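Local coordinates for protein Fe(2+) transporter FeoB (Legionella pneumophila, PDB 3IBY) that probably transports ferrous iron in a GTP-driven uptake system, of which this is the cytosolic part, and supports growth when iron is scarce, at residues G29-V34 with T53-V58; Q77-L82 with A200-R205; D85-V90 with S104-L109. All blocks are in the same frame, centred on the assembly; numbering follows the deposited sequence.

Contact 1. Residues G29-V34 with T53-V58; sequences GNWPGV and TDLPGV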
ATOM      1  N   GLY A  29       5.659  20.160  -8.003  1.00 14.05           N
ATOM      2  CA  GLY A  29       5.100  20.513  -9.313  1.00 13.62           C
ATOM      3  C   GLY A  29       3.678  19.994  -9.346  1.00 13.59           C
ATOM      4  O   GLY A  29       3.154  19.606  -8.326  1.00 13.51           O
ATOM      5  N   ASN A  30       3.046  19.959 -10.509  1.00 13.94           N
ATOM      6  CA  ASN A  30       1.725  19.353 -10.615  1.00 13.90           C
ATOM      7  C   ASN A  30       1.921  17.949 -11.104  1.00 13.54           C
ATOM      8  O   ASN A  30       2.806  17.675 -11.876  1.00 13.28           O
ATOM      9  CB  ASN A  30       0.837  20.103 -11.608  1.00 14.29           C
ATOM     10  CG  ASN A  30       0.495  21.534 -11.169  1.00 14.80           C
ATOM     11  OD1 ASN A  30       0.203  22.366 -12.008  1.00 15.41           O
ATOM     12  ND2 ASN A  30       0.499  21.807  -9.864  1.00 17.22           N
ATOM     13  N   TRP A  31       1.103  17.036 -10.641  1.00 13.65           N
ATOM     14  CA  TRP A  31       0.975  15.793 -11.327  1.00 13.49           C
ATOM     15  C   TRP A  31       0.591  16.093 -12.776  1.00 14.11           C
ATOM     16  O   TRP A  31       0.095  17.150 -13.091  1.00 13.40           O
ATOM     17  CB  TRP A  31      -0.091  14.973 -10.652  1.00 13.42           C
ATOM     18  CG  TRP A  31       0.381  14.382  -9.391  1.00 13.66           C
ATOM     19  CD1 TRP A  31       0.188  14.880  -8.143  1.00 15.47           C
ATOM     20  CD2 TRP A  31       1.149  13.192  -9.237  1.00 11.20           C
ATOM     21  NE1 TRP A  31       0.775  14.069  -7.215  1.00 14.89           N
ATOM     22  CE2 TRP A  31       1.360  13.013  -7.860  1.00 12.99           C
ATOM     23  CE3 TRP A  31       1.679  12.263 -10.128  1.00  9.98           C
ATOM     24  CZ2 TRP A  31       2.080  11.942  -7.342  1.00 12.25           C
ATOM     25  CZ3 TRP A  31       2.383  11.188  -9.614  1.00 13.06           C
ATOM     26  CH2 TRP A  31       2.574  11.035  -8.226  1.00 12.38           C
ATOM     27  N   PRO A  32       0.833  15.151 -13.673  1.00 15.23           N
ATOM     28  CA  PRO A  32       0.643  15.400 -15.101  1.00 15.05           C
ATOM     29  C   PRO A  32      -0.804  15.739 -15.523  1.00 14.82           C
ATOM     30  O   PRO A  32      -1.737  14.918 -15.384  1.00 13.71           O
ATOM     31  CB  PRO A  32       1.076  14.076 -15.716  1.00 15.71           C
ATOM     32  CG  PRO A  32       0.812  13.022 -14.558  1.00 16.22           C
ATOM     33  CD  PRO A  32       1.294  13.773 -13.399  1.00 15.34           C
ATOM     34  N   GLY A  33      -0.967  16.957 -16.048  1.00 14.56           N
ATOM     35  CA  GLY A  33      -2.237  17.403 -16.553  1.00 14.14           C
ATOM     36  C   GLY A  33      -3.364  17.463 -15.544  1.00 14.07           C
ATOM     37  O   GLY A  33      -4.532  17.369 -15.926  1.00 14.85           O
ATOM     38  N   VAL A  34      -3.034  17.656 -14.267  1.00 13.64           N
ATOM     39  CA  VAL A  34      -4.045  17.868 -13.232  1.00 13.21           C
ATOM     40  C   VAL A  34      -3.612  19.024 -12.316  1.00 13.40           C
ATOM     41  O   VAL A  34      -2.617  19.689 -12.604  1.00 14.72           O
ATOM     42  CB  VAL A  34      -4.416  16.539 -12.497  1.00 12.99           C
ATOM     43  CG1 VAL A  34      -5.052  15.591 -13.480  1.00 10.09           C
ATOM     44  CG2 VAL A  34      -3.197  15.888 -11.828  1.00 12.91           C
ATOM     45  N   THR A  53       8.861   9.622  -4.579  1.00 10.16           N
ATOM     46  CA  THR A  53       7.693  10.293  -5.008  1.00 10.62           C
ATOM     47  C   THR A  53       6.637  10.110  -3.954  1.00 11.19           C
ATOM     48  O   THR A  53       6.292   8.964  -3.555  1.00 12.27           O
ATOM     49  CB  THR A  53       7.216   9.800  -6.331  1.00 10.89           C
ATOM     50  OG1 THR A  53       8.238  10.000  -7.331  1.00 11.17           O
ATOM     51  CG2 THR A  53       5.984  10.558  -6.710  1.00 10.82           C
ATOM     52  N   ASP A  54       6.130  11.238  -3.477  1.00 10.88           N
ATOM     53  CA  ASP A  54       5.070  11.198  -2.513  1.00 11.77           C
ATOM     54  C   ASP A  54       3.726  10.994  -3.186  1.00 11.83           C
ATOM     55  O   ASP A  54       3.391  11.758  -4.096  1.00 12.58           O
ATOM     56  CB  ASP A  54       4.983  12.505  -1.748  1.00 11.40           C
ATOM     57  CG  ASP A  54       4.133  12.382  -0.529  1.00 13.05           C
ATOM     58  OD1 ASP A  54       3.912  11.229  -0.018  1.00 14.40           O
ATOM     59  OD2 ASP A  54       3.736  13.443  -0.038  1.00 15.73           O
ATOM     60  N   LEU A  55       2.936  10.019  -2.711  1.00 11.57           N
ATOM     61  CA  LEU A  55       1.555   9.866  -3.203  1.00 10.70           C
ATOM     62  C   LEU A  55       0.598  10.376  -2.207  1.00  9.67           C
ATOM     63  O   LEU A  55       0.827  10.194  -1.051  1.00  8.90           O
ATOM     64  CB  LEU A  55       1.195   8.430  -3.469  1.00 10.70           C
ATOM     65  CG  LEU A  55       2.038   7.774  -4.527  1.00 10.85           C
ATOM     66  CD1 LEU A  55       1.318   6.549  -4.881  1.00 10.37           C
ATOM     67  CD2 LEU A  55       2.309   8.730  -5.770  1.00 11.15           C
ATOM     68  N   PRO A  56      -0.498  10.982  -2.663  1.00  9.76           N
ATOM     69  CA  PRO A  56      -1.485  11.502  -1.788  1.00 10.15           C
ATOM     70  C   PRO A  56      -2.121  10.351  -1.106  1.00 10.24           C
ATOM     71  O   PRO A  56      -2.315   9.329  -1.736  1.00 10.86           O
ATOM     72  CB  PRO A  56      -2.495  12.148  -2.736  1.00 10.73           C
ATOM     73  CG  PRO A  56      -1.800  12.380  -3.959  1.00 10.36           C
ATOM     74  CD  PRO A  56      -0.926  11.166  -4.051  1.00 10.73           C
ATOM     75  N   GLY A  57      -2.396  10.513   0.181  1.00 10.29           N
ATOM     76  CA  GLY A  57      -2.957   9.481   0.995  1.00 10.41           C
ATOM     77  C   GLY A  57      -4.357   9.087   0.573  1.00 10.88           C
ATOM     78  O   GLY A  57      -5.096   9.899   0.052  1.00 11.26           O
ATOM     79  N   VAL A  58      -4.698   7.827   0.833  1.00 10.87           N
ATOM     80  CA  VAL A  58      -5.902   7.194   0.407  1.00 10.65           C
ATOM     81  C   VAL A  58      -6.074   6.071   1.389  1.00 11.01           C
ATOM     82  O   VAL A  58      -5.068   5.478   1.819  1.00 12.07           O
ATOM     83  CB  VAL A  58      -5.702   6.541  -0.970  1.00 10.93           C
ATOM     84  CG1 VAL A  58      -5.135   7.550  -1.968  1.00 12.53           C
ATOM     85  CG2 VAL A  58      -4.738   5.406  -0.884  1.00 10.88           C
TER
HETATM   86  O   HOH W   1       2.470  14.158  -4.236  1.00  7.29           O
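Trp-31 crosses to the 53-58 segment with the six-membered half of its indole, and its outer carbons settle against Thr-53, Asp-54 and Leu-55. The packing is tightest at the Leu-55 methyl: CD2 of Leu-55 lies 3.4 Å from CH2 of Trp-31, and the two side chains cross at about a right angle. The methyl CG2 of Thr-53 comes to 3.8 Å from the same CH2. It can do so because it stands anti to its own backbone N while OG1 takes the position beside that N, so a beta-branched threonine presents carbon here. At the edge of the indole, near its plane, the carbonyl O of Asp-54 sits 3.5 Å from CZ2 of Trp-31.

The pyrrole side is looser. NE1 of Trp-31 is 4.5 Å from CG of Pro-56, and a water links NE1 to the carbonyl O of Asp-54: it donates to that O at 2.6 Å and accepts a weak bond from Trp-31 NE1 at 3.4 Å. Beyond the indole the chain bends away in a type II turn from Trp-31 to Val-34, where Pro-32 and Gly-33 are exposed. Proline suits the second place of this turn, and glycine suits the third, where phi is positive (61°). Ile-74 and Ser-78 also touch the indole, so the large flat side chain packs on helix 70-81 as well.

Asp-54 turns its carboxylate to another task, a salt bridge from OD1 to Lys-14 of the P-loop. The sequence Asp-Leu-Pro-Gly from Asp-54 to Gly-57 is the DxxG (G3) motif of G proteins, and Gly-33 and Val-34 open a second predicted GTP-binding stretch; the tryptophan thus joins what corresponds to the first switch region of related G proteins to the G3 loop.

Contact 2. Residues Q77-L82 with A200-R205; sequences QSVIDL and AYYFSR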
ATOM      1  N   GLN A  77      -3.724   5.273  -9.721  1.00 11.20           N
ATOM      2  CA  GLN A  77      -3.073   5.084 -11.003  1.00 11.80           C
ATOM      3  C   GLN A  77      -1.552   5.175 -11.014  1.00 11.34           C
ATOM      4  O   GLN A  77      -0.930   4.660 -11.948  1.00 11.68           O
ATOM      5  CB  GLN A  77      -3.686   5.950 -12.119  1.00 12.40           C
ATOM      6  CG  GLN A  77      -3.527   7.436 -12.007  1.00 14.69           C
ATOM      7  CD  GLN A  77      -4.790   8.172 -12.494  1.00 18.27           C
ATOM      8  OE1 GLN A  77      -5.258   9.115 -11.848  1.00 21.45           O
ATOM      9  NE2 GLN A  77      -5.363   7.714 -13.612  1.00 17.91           N
ATOM     10  N   SER A  78      -0.939   5.777 -10.002  1.00 10.30           N
ATOM     11  CA  SER A  78       0.507   5.922 -10.007  1.00  9.42           C
ATOM     12  C   SER A  78       1.193   4.586  -9.728  1.00  9.33           C
ATOM     13  O   SER A  78       2.225   4.305 -10.310  1.00  8.68           O
ATOM     14  CB  SER A  78       0.972   6.968  -8.993  1.00  9.41           C
ATOM     15  OG  SER A  78       0.371   8.251  -9.168  1.00  9.88           O
ATOM     16  N   VAL A  79       0.621   3.766  -8.844  1.00  9.89           N
ATOM     17  CA  VAL A  79       1.179   2.442  -8.544  1.00 10.27           C
ATOM     18  C   VAL A  79       1.075   1.492  -9.721  1.00 10.71           C
ATOM     19  O   VAL A  79       1.609   0.417  -9.668  1.00 11.47           O
ATOM     20  CB  VAL A  79       0.541   1.764  -7.317  1.00 10.18           C
ATOM     21  CG1 VAL A  79       0.802   2.556  -6.035  1.00 10.56           C
ATOM     22  CG2 VAL A  79      -0.946   1.558  -7.519  1.00 11.65           C
ATOM     23  N   ILE A  80       0.376   1.866 -10.784  1.00 11.55           N
ATOM     24  CA  ILE A  80       0.488   1.123 -12.014  1.00 11.85           C
ATOM     25  C   ILE A  80       1.272   1.944 -13.074  1.00 11.78           C
ATOM     26  O   ILE A  80       2.054   1.374 -13.829  1.00 11.83           O
ATOM     27  CB  ILE A  80      -0.912   0.536 -12.475  1.00 12.22           C
ATOM     28  CG1 ILE A  80      -1.724   1.514 -13.339  1.00 14.96           C
ATOM     29  CG2 ILE A  80      -1.766   0.084 -11.288  1.00  9.50           C
ATOM     30  CD1 ILE A  80      -1.779   1.160 -14.838  1.00 14.85           C
ATOM     31  N   ASP A  81       1.112   3.273 -13.083  1.00 11.76           N
ATOM     32  CA  ASP A  81       1.661   4.161 -14.165  1.00 11.81           C
ATOM     33  C   ASP A  81       3.152   4.383 -14.071  1.00 10.98           C
ATOM     34  O   ASP A  81       3.826   4.542 -15.060  1.00 10.00           O
ATOM     35  CB  ASP A  81       1.049   5.582 -14.111  1.00 12.03           C
ATOM     36  CG  ASP A  81      -0.352   5.675 -14.715  1.00 14.01           C
ATOM     37  OD1 ASP A  81      -0.885   4.687 -15.300  1.00 16.03           O
ATOM     38  OD2 ASP A  81      -0.937   6.777 -14.565  1.00 15.69           O
ATOM     39  N   LEU A  82       3.646   4.479 -12.850  1.00 10.93           N
ATOM     40  CA  LEU A  82       5.009   4.913 -12.644  1.00 10.78           C
ATOM     41  C   LEU A  82       5.977   3.734 -12.636  1.00 10.94           C
ATOM     42  O   LEU A  82       5.641   2.579 -12.398  1.00  9.38           O
ATOM     43  CB  LEU A  82       5.159   5.726 -11.341  1.00 10.17           C
ATOM     44  CG  LEU A  82       4.491   7.126 -11.202  1.00  9.98           C
ATOM     45  CD1 LEU A  82       4.614   7.593  -9.759  1.00  5.04           C
ATOM     46  CD2 LEU A  82       4.977   8.276 -12.211  1.00  4.84           C
ATOM     47  N   ALA A 200      -2.178  -9.032 -13.442  1.00  5.69           N
ATOM     48  CA  ALA A 200      -3.469  -9.697 -13.551  1.00  5.58           C
ATOM     49  C   ALA A 200      -4.021 -10.019 -12.181  1.00  5.96           C
ATOM     50  O   ALA A 200      -5.225  -9.781 -11.917  1.00  5.63           O
ATOM     51  CB  ALA A 200      -3.369 -10.942 -14.351  1.00  5.83           C
ATOM     52  N   TYR A 201      -3.155 -10.542 -11.302  1.00  5.82           N
ATOM     53  CA  TYR A 201      -3.577 -10.831  -9.942  1.00  5.84           C
ATOM     54  C   TYR A 201      -4.118  -9.549  -9.359  1.00  5.96           C
ATOM     55  O   TYR A 201      -5.226  -9.540  -8.835  1.00  7.01           O
ATOM     56  CB  TYR A 201      -2.449 -11.396  -9.059  1.00  5.86           C
ATOM     57  CG  TYR A 201      -2.890 -11.710  -7.621  1.00  5.58           C
ATOM     58  CD1 TYR A 201      -3.319 -12.991  -7.239  1.00  6.18           C
ATOM     59  CD2 TYR A 201      -2.892 -10.737  -6.655  1.00  4.00           C
ATOM     60  CE1 TYR A 201      -3.731 -13.269  -5.917  1.00  4.81           C
ATOM     61  CE2 TYR A 201      -3.296 -11.013  -5.350  1.00  4.08           C
ATOM     62  CZ  TYR A 201      -3.709 -12.261  -4.983  1.00  3.73           C
ATOM     63  OH  TYR A 201      -4.094 -12.463  -3.678  1.00  3.09           O
ATOM     64  N   TYR A 202      -3.356  -8.463  -9.474  1.00  5.68           N
ATOM     65  CA  TYR A 202      -3.697  -7.212  -8.782  1.00  5.40           C
ATOM     66  C   TYR A 202      -4.938  -6.580  -9.379  1.00  5.74           C
ATOM     67  O   TYR A 202      -5.823  -6.169  -8.670  1.00  6.12           O
ATOM     68  CB  TYR A 202      -2.519  -6.214  -8.854  1.00  5.04           C
ATOM     69  CG  TYR A 202      -2.829  -4.779  -8.456  1.00  2.72           C
ATOM     70  CD1 TYR A 202      -2.720  -4.347  -7.139  1.00  2.00           C
ATOM     71  CD2 TYR A 202      -3.201  -3.852  -9.408  1.00  2.38           C
ATOM     72  CE1 TYR A 202      -2.975  -3.025  -6.788  1.00  2.00           C
ATOM     73  CE2 TYR A 202      -3.476  -2.535  -9.060  1.00  2.64           C
ATOM     74  CZ  TYR A 202      -3.364  -2.118  -7.753  1.00  3.19           C
ATOM     75  OH  TYR A 202      -3.649  -0.785  -7.457  1.00  5.80           O
ATOM     76  N   PHE A 203      -4.993  -6.509 -10.690  1.00  6.33           N
ATOM     77  CA  PHE A 203      -6.075  -5.838 -11.379  1.00  7.20           C
ATOM     78  C   PHE A 203      -7.447  -6.536 -11.182  1.00  7.03           C
ATOM     79  O   PHE A 203      -8.507  -5.882 -11.179  1.00  7.00           O
ATOM     80  CB  PHE A 203      -5.695  -5.762 -12.853  1.00  7.67           C
ATOM     81  CG  PHE A 203      -6.668  -5.014 -13.691  1.00 11.59           C
ATOM     82  CD1 PHE A 203      -7.389  -3.940 -13.167  1.00 14.82           C
ATOM     83  CD2 PHE A 203      -6.854  -5.370 -15.032  1.00 14.14           C
ATOM     84  CE1 PHE A 203      -8.281  -3.237 -13.967  1.00 16.69           C
ATOM     85  CE2 PHE A 203      -7.741  -4.679 -15.837  1.00 15.24           C
ATOM     86  CZ  PHE A 203      -8.462  -3.612 -15.312  1.00 15.98           C
ATOM     87  N   SER A 204      -7.404  -7.855 -10.986  1.00  6.43           N
ATOM     88  CA  SER A 204      -8.600  -8.661 -10.698  1.00  5.93           C
ATOM     89  C   SER A 204      -9.296  -8.266  -9.382  1.00  5.34           C
ATOM     90  O   SER A 204     -10.550  -8.116  -9.330  1.00  4.08           O
ATOM     91  CB  SER A 204      -8.261 -10.176 -10.706  1.00  5.63           C
ATOM     92  OG  SER A 204      -7.186 -10.492  -9.853  1.00  4.47           O
ATOM     93  N   ARG A 205      -8.483  -8.099  -8.336  1.00  4.80           N
ATOM     94  CA  ARG A 205      -8.979  -7.662  -7.031  1.00  4.14           C
ATOM     95  C   ARG A 205      -9.599  -6.290  -7.123  1.00  4.12           C
ATOM     96  O   ARG A 205     -10.653  -6.050  -6.560  1.00  3.87           O
ATOM     97  CB  ARG A 205      -7.871  -7.670  -5.987  1.00  4.22           C
ATOM     98  CG  ARG A 205      -7.653  -9.035  -5.295  1.00  5.47           C
ATOM     99  CD  ARG A 205      -7.249 -10.086  -6.272  1.00  5.90           C
ATOM    100  NE  ARG A 205      -7.230 -11.411  -5.692  1.00  7.50           N
ATOM    101  CZ  ARG A 205      -7.191 -12.528  -6.416  1.00  8.18           C
ATOM    102  NH1 ARG A 205      -7.166 -12.489  -7.751  1.00  8.62           N
ATOM    103  NH2 ARG A 205      -7.156 -13.696  -5.810  1.00  7.46           N
TER
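Val-79 and Ile-80 approach the ring of Tyr-202 obliquely, their side chains running at about a right angle to that of the tyrosine. CG2 of Ile-80 lies 3.8 Å from CE2 of Tyr-202, and CG2 of Val-79 is 3.6 Å from OH of Tyr-202, a packing contact without a hydrogen bond. With CG anti to the backbone N (chi1 167°), the phenol reaches out from helix 197-209 far enough to span backbones that stay well apart, the nearest CA atoms, of Ile-80 and Phe-203, being 9.6 Å from each other.

On another side of the same helix, one face of the Tyr-201 ring carries the guanidinium of Arg-205, whose CZ stands 3.6 Å above the ring plane, offset toward the rim. At the guanidinium's edge, in plane, NH1 of Arg-205 donates to OG of Ser-204 at 2.9 Å, which, with the tyrosine face, restrains the rotation of the flat group.

Val-79 also leans on Leu-5 and Ile-7 of strand 3-8, so the short valine packs against both the sheet and the tyrosine. Helix 70-81 follows the G3 loop and corresponds to the switch II region of related G proteins; the arrangement is helix-to-helix packing between the G domain and what is probably the helical GDI domain.

Contact 3. Residues D85-V90 with S104-L109; sequences DCIINV and SQLFEL
Leu-109 N donates to O of Leu-106 at 2.9 Å, closing a type I turn from Leu-106 to Leu-109 and aiming both leucines at strand 86-92. Leu-106 takes the larger share. Its CD1 methyl rests over the flat of the Asn-89 amide, 3.7 Å from CG of Asn-89 and nearly equidistant from that amide's OD1 and ND2. The amide lies there because CG of Asn-89 is anti to the backbone N (chi1 175°), which extends it from the strand toward the helix. Leu-106 CD1 also approaches CG2 of Ile-87, at a looser 4.2 Å.

Next along, CD1 of Ile-87 meets CD1 of Leu-109 at 3.8 Å, the two side chains crossing at about a right angle. Branched isoleucine suits a strand facing a helix, while leucine reaches down to meet it. Glu-108, between the leucines, heads elsewhere and forms salt bridges with Arg-206 and Arg-242.

No hydrogen bond joins the two segments. ND2 of Asn-89 is bound by OG1 of Thr-103, the residue just before Ser-104, so the buried amide has a polar partner and still offers a face to a methyl. Between 85-90 and 104-109 the contact is thus apolar packing, to which Asn-89 and Thr-103 add a polar tie between strand and helix of this beta-alpha-beta unit.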
ATOM      1  N   ASP A  85      10.842   1.101  -7.988  1.00 10.90           N
ATOM      2  CA  ASP A  85      11.529  -0.104  -7.582  1.00 10.98           C
ATOM      3  C   ASP A  85      10.960  -0.627  -6.291  1.00 11.53           C
ATOM      4  O   ASP A  85      10.972  -1.831  -6.065  1.00 11.92           O
ATOM      5  CB  ASP A  85      13.040   0.148  -7.422  1.00 10.81           C
ATOM      6  CG  ASP A  85      13.680   0.622  -8.704  1.00  9.96           C
ATOM      7  OD1 ASP A  85      13.566  -0.128  -9.704  1.00  6.70           O
ATOM      8  OD2 ASP A  85      14.255   1.744  -8.708  1.00  7.15           O
ATOM      9  N   CYS A  86      10.489   0.254  -5.422  1.00 12.18           N
ATOM     10  CA  CYS A  86       9.854  -0.236  -4.183  1.00 13.27           C
ATOM     11  C   CYS A  86       8.876   0.757  -3.569  1.00 12.80           C
ATOM     12  O   CYS A  86       8.834   1.923  -3.995  1.00 13.40           O
ATOM     13  CB  CYS A  86      10.936  -0.565  -3.166  1.00 13.94           C
ATOM     14  SG  CYS A  86      11.885   0.888  -2.899  1.00 14.86           S
ATOM     15  N   ILE A  87       8.103   0.297  -2.578  1.00 12.34           N
ATOM     16  CA  ILE A  87       7.160   1.172  -1.838  1.00 12.30           C
ATOM     17  C   ILE A  87       7.505   1.248  -0.371  1.00 11.57           C
ATOM     18  O   ILE A  87       7.835   0.241   0.264  1.00 11.75           O
ATOM     19  CB  ILE A  87       5.709   0.682  -1.932  1.00 12.55           C
ATOM     20  CG1 ILE A  87       5.218   0.735  -3.379  1.00 13.75           C
ATOM     21  CG2 ILE A  87       4.780   1.506  -1.063  1.00 12.08           C
ATOM     22  CD1 ILE A  87       4.250  -0.449  -3.719  1.00 13.98           C
ATOM     23  N   ILE A  88       7.406   2.458   0.147  1.00 10.69           N
ATOM     24  CA  ILE A  88       7.503   2.714   1.558  1.00 10.66           C
ATOM     25  C   ILE A  88       6.096   3.016   2.020  1.00 12.02           C
ATOM     26  O   ILE A  88       5.530   4.125   1.784  1.00 13.50           O
ATOM     27  CB  ILE A  88       8.409   3.916   1.901  1.00 10.07           C
ATOM     28  CG1 ILE A  88       9.824   3.691   1.388  1.00  9.51           C
ATOM     29  CG2 ILE A  88       8.469   4.108   3.394  1.00  7.53           C
ATOM     30  CD1 ILE A  88      10.684   4.978   1.487  1.00 10.21           C
ATOM     31  N   ASN A  89       5.501   2.015   2.647  1.00 12.21           N
ATOM     32  CA  ASN A  89       4.164   2.132   3.157  1.00 11.77           C
ATOM     33  C   ASN A  89       4.302   2.683   4.570  1.00 12.04           C
ATOM     34  O   ASN A  89       4.823   2.025   5.476  1.00 11.73           O
ATOM     35  CB  ASN A  89       3.523   0.754   3.098  1.00 11.60           C
ATOM     36  CG  ASN A  89       2.157   0.704   3.713  1.00 12.35           C
ATOM     37  OD1 ASN A  89       1.466   1.732   3.854  1.00 13.33           O
ATOM     38  ND2 ASN A  89       1.743  -0.505   4.088  1.00  8.18           N
ATOM     39  N   VAL A  90       3.861   3.923   4.744  1.00 12.78           N
ATOM     40  CA  VAL A  90       3.801   4.558   6.070  1.00 12.42           C
ATOM     41  C   VAL A  90       2.505   4.276   6.769  1.00 12.08           C
ATOM     42  O   VAL A  90       1.441   4.640   6.292  1.00 10.65           O
ATOM     43  CB  VAL A  90       3.835   6.094   6.032  1.00 12.58           C
ATOM     44  CG1 VAL A  90       4.442   6.607   7.342  1.00 12.20           C
ATOM     45  CG2 VAL A  90       4.575   6.562   4.885  1.00 13.06           C
ATOM     46  N   SER A 104      -2.442  -4.257   2.567  1.00 10.15           N
ATOM     47  CA  SER A 104      -2.748  -5.564   1.995  1.00 10.04           C
ATOM     48  C   SER A 104      -2.993  -5.420   0.509  1.00 10.37           C
ATOM     49  O   SER A 104      -2.592  -6.287  -0.246  1.00 11.52           O
ATOM     50  CB  SER A 104      -3.967  -6.175   2.666  1.00  9.10           C
ATOM     51  OG  SER A 104      -5.106  -5.363   2.448  1.00  8.27           O
ATOM     52  N   GLN A 105      -3.658  -4.336   0.104  1.00 10.52           N
ATOM     53  CA  GLN A 105      -3.861  -4.032  -1.321  1.00 10.86           C
ATOM     54  C   GLN A 105      -2.517  -3.830  -2.059  1.00 10.36           C
ATOM     55  O   GLN A 105      -2.331  -4.379  -3.139  1.00 10.25           O
ATOM     56  CB  GLN A 105      -4.785  -2.813  -1.534  1.00 11.01           C
ATOM     57  CG  GLN A 105      -6.223  -2.992  -1.073  1.00 11.03           C
ATOM     58  CD  GLN A 105      -7.085  -1.731  -1.292  1.00 11.89           C
ATOM     59  OE1 GLN A 105      -6.553  -0.638  -1.347  1.00 11.07           O
ATOM     60  NE2 GLN A 105      -8.424  -1.891  -1.388  1.00 11.74           N
ATOM     61  N   LEU A 106      -1.598  -3.070  -1.458  1.00 10.06           N
ATOM     62  CA  LEU A 106      -0.237  -2.830  -2.001  1.00  9.35           C
ATOM     63  C   LEU A 106       0.591  -4.089  -2.213  1.00  9.58           C
ATOM     64  O   LEU A 106       1.249  -4.226  -3.217  1.00 10.01           O
ATOM     65  CB  LEU A 106       0.530  -1.946  -1.040  1.00  8.61           C
ATOM     66  CG  LEU A 106       0.037  -0.528  -0.762  1.00  9.00           C
ATOM     67  CD1 LEU A 106       1.014   0.155   0.248  1.00  8.91           C
ATOM     68  CD2 LEU A 106      -0.091   0.325  -2.025  1.00  7.07           C
ATOM     69  N   PHE A 107       0.578  -4.992  -1.236  1.00 10.59           N
ATOM     70  CA  PHE A 107       1.187  -6.335  -1.350  1.00 11.31           C
ATOM     71  C   PHE A 107       0.707  -7.131  -2.541  1.00 11.73           C
ATOM     72  O   PHE A 107       1.336  -8.103  -2.894  1.00 13.23           O
ATOM     73  CB  PHE A 107       0.808  -7.214  -0.151  1.00 11.27           C
ATOM     74  CG  PHE A 107       1.501  -6.864   1.124  1.00 12.31           C
ATOM     75  CD1 PHE A 107       2.300  -5.722   1.244  1.00 10.79           C
ATOM     76  CD2 PHE A 107       1.329  -7.675   2.239  1.00 14.01           C
ATOM     77  CE1 PHE A 107       2.929  -5.442   2.400  1.00  7.62           C
ATOM     78  CE2 PHE A 107       1.948  -7.350   3.434  1.00 11.62           C
ATOM     79  CZ  PHE A 107       2.744  -6.234   3.495  1.00  9.57           C
ATOM     80  N   GLU A 108      -0.442  -6.782  -3.107  1.00 11.62           N
ATOM     81  CA  GLU A 108      -0.962  -7.470  -4.286  1.00 10.94           C
ATOM     82  C   GLU A 108      -0.354  -6.907  -5.578  1.00 10.83           C
ATOM     83  O   GLU A 108      -0.693  -7.377  -6.642  1.00 10.71           O
ATOM     84  CB  GLU A 108      -2.504  -7.365  -4.327  1.00 10.98           C
ATOM     85  CG  GLU A 108      -3.226  -7.641  -2.981  1.00 10.68           C
ATOM     86  CD  GLU A 108      -4.752  -7.721  -3.079  1.00 10.18           C
ATOM     87  OE1 GLU A 108      -5.361  -7.086  -3.952  1.00  5.91           O
ATOM     88  OE2 GLU A 108      -5.384  -8.437  -2.262  1.00 14.58           O
ATOM     89  N   LEU A 109       0.498  -5.884  -5.501  1.00 10.80           N
ATOM     90  CA  LEU A 109       1.238  -5.408  -6.696  1.00 11.32           C
ATOM     91  C   LEU A 109       2.445  -6.305  -7.079  1.00 11.91           C
ATOM     92  O   LEU A 109       2.914  -6.305  -8.201  1.00 12.35           O
ATOM     93  CB  LEU A 109       1.745  -3.975  -6.486  1.00 10.39           C
ATOM     94  CG  LEU A 109       0.667  -2.902  -6.393  1.00 10.38           C
ATOM     95  CD1 LEU A 109       1.165  -1.675  -5.618  1.00  8.67           C
ATOM     96  CD2 LEU A 109       0.148  -2.505  -7.772  1.00  7.59           C
TER

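In the fold
From the N terminus, contact 1 comes first: it closes the loop that holds the hairpin of strands 37-45 and 48-54, and it is complete before contact 2 opens. Contact 2 then closes a very long loop, from helix 70-81 to helix 197-209, and contact 3 falls wholly within that span, closing the short path from strand 86-92 to its crossover helix. None of the three cross. Contacts 1 and 2 touch chiefly where Ser-78 packs on Trp-31 and Leu-55. Contacts 2 and 3 touch where Tyr-202 packs on Leu-109. Helix 70-81 thus lies between the G3 region and helix 197-209 of the probable helical domain, which also rests on the 104-109 segment.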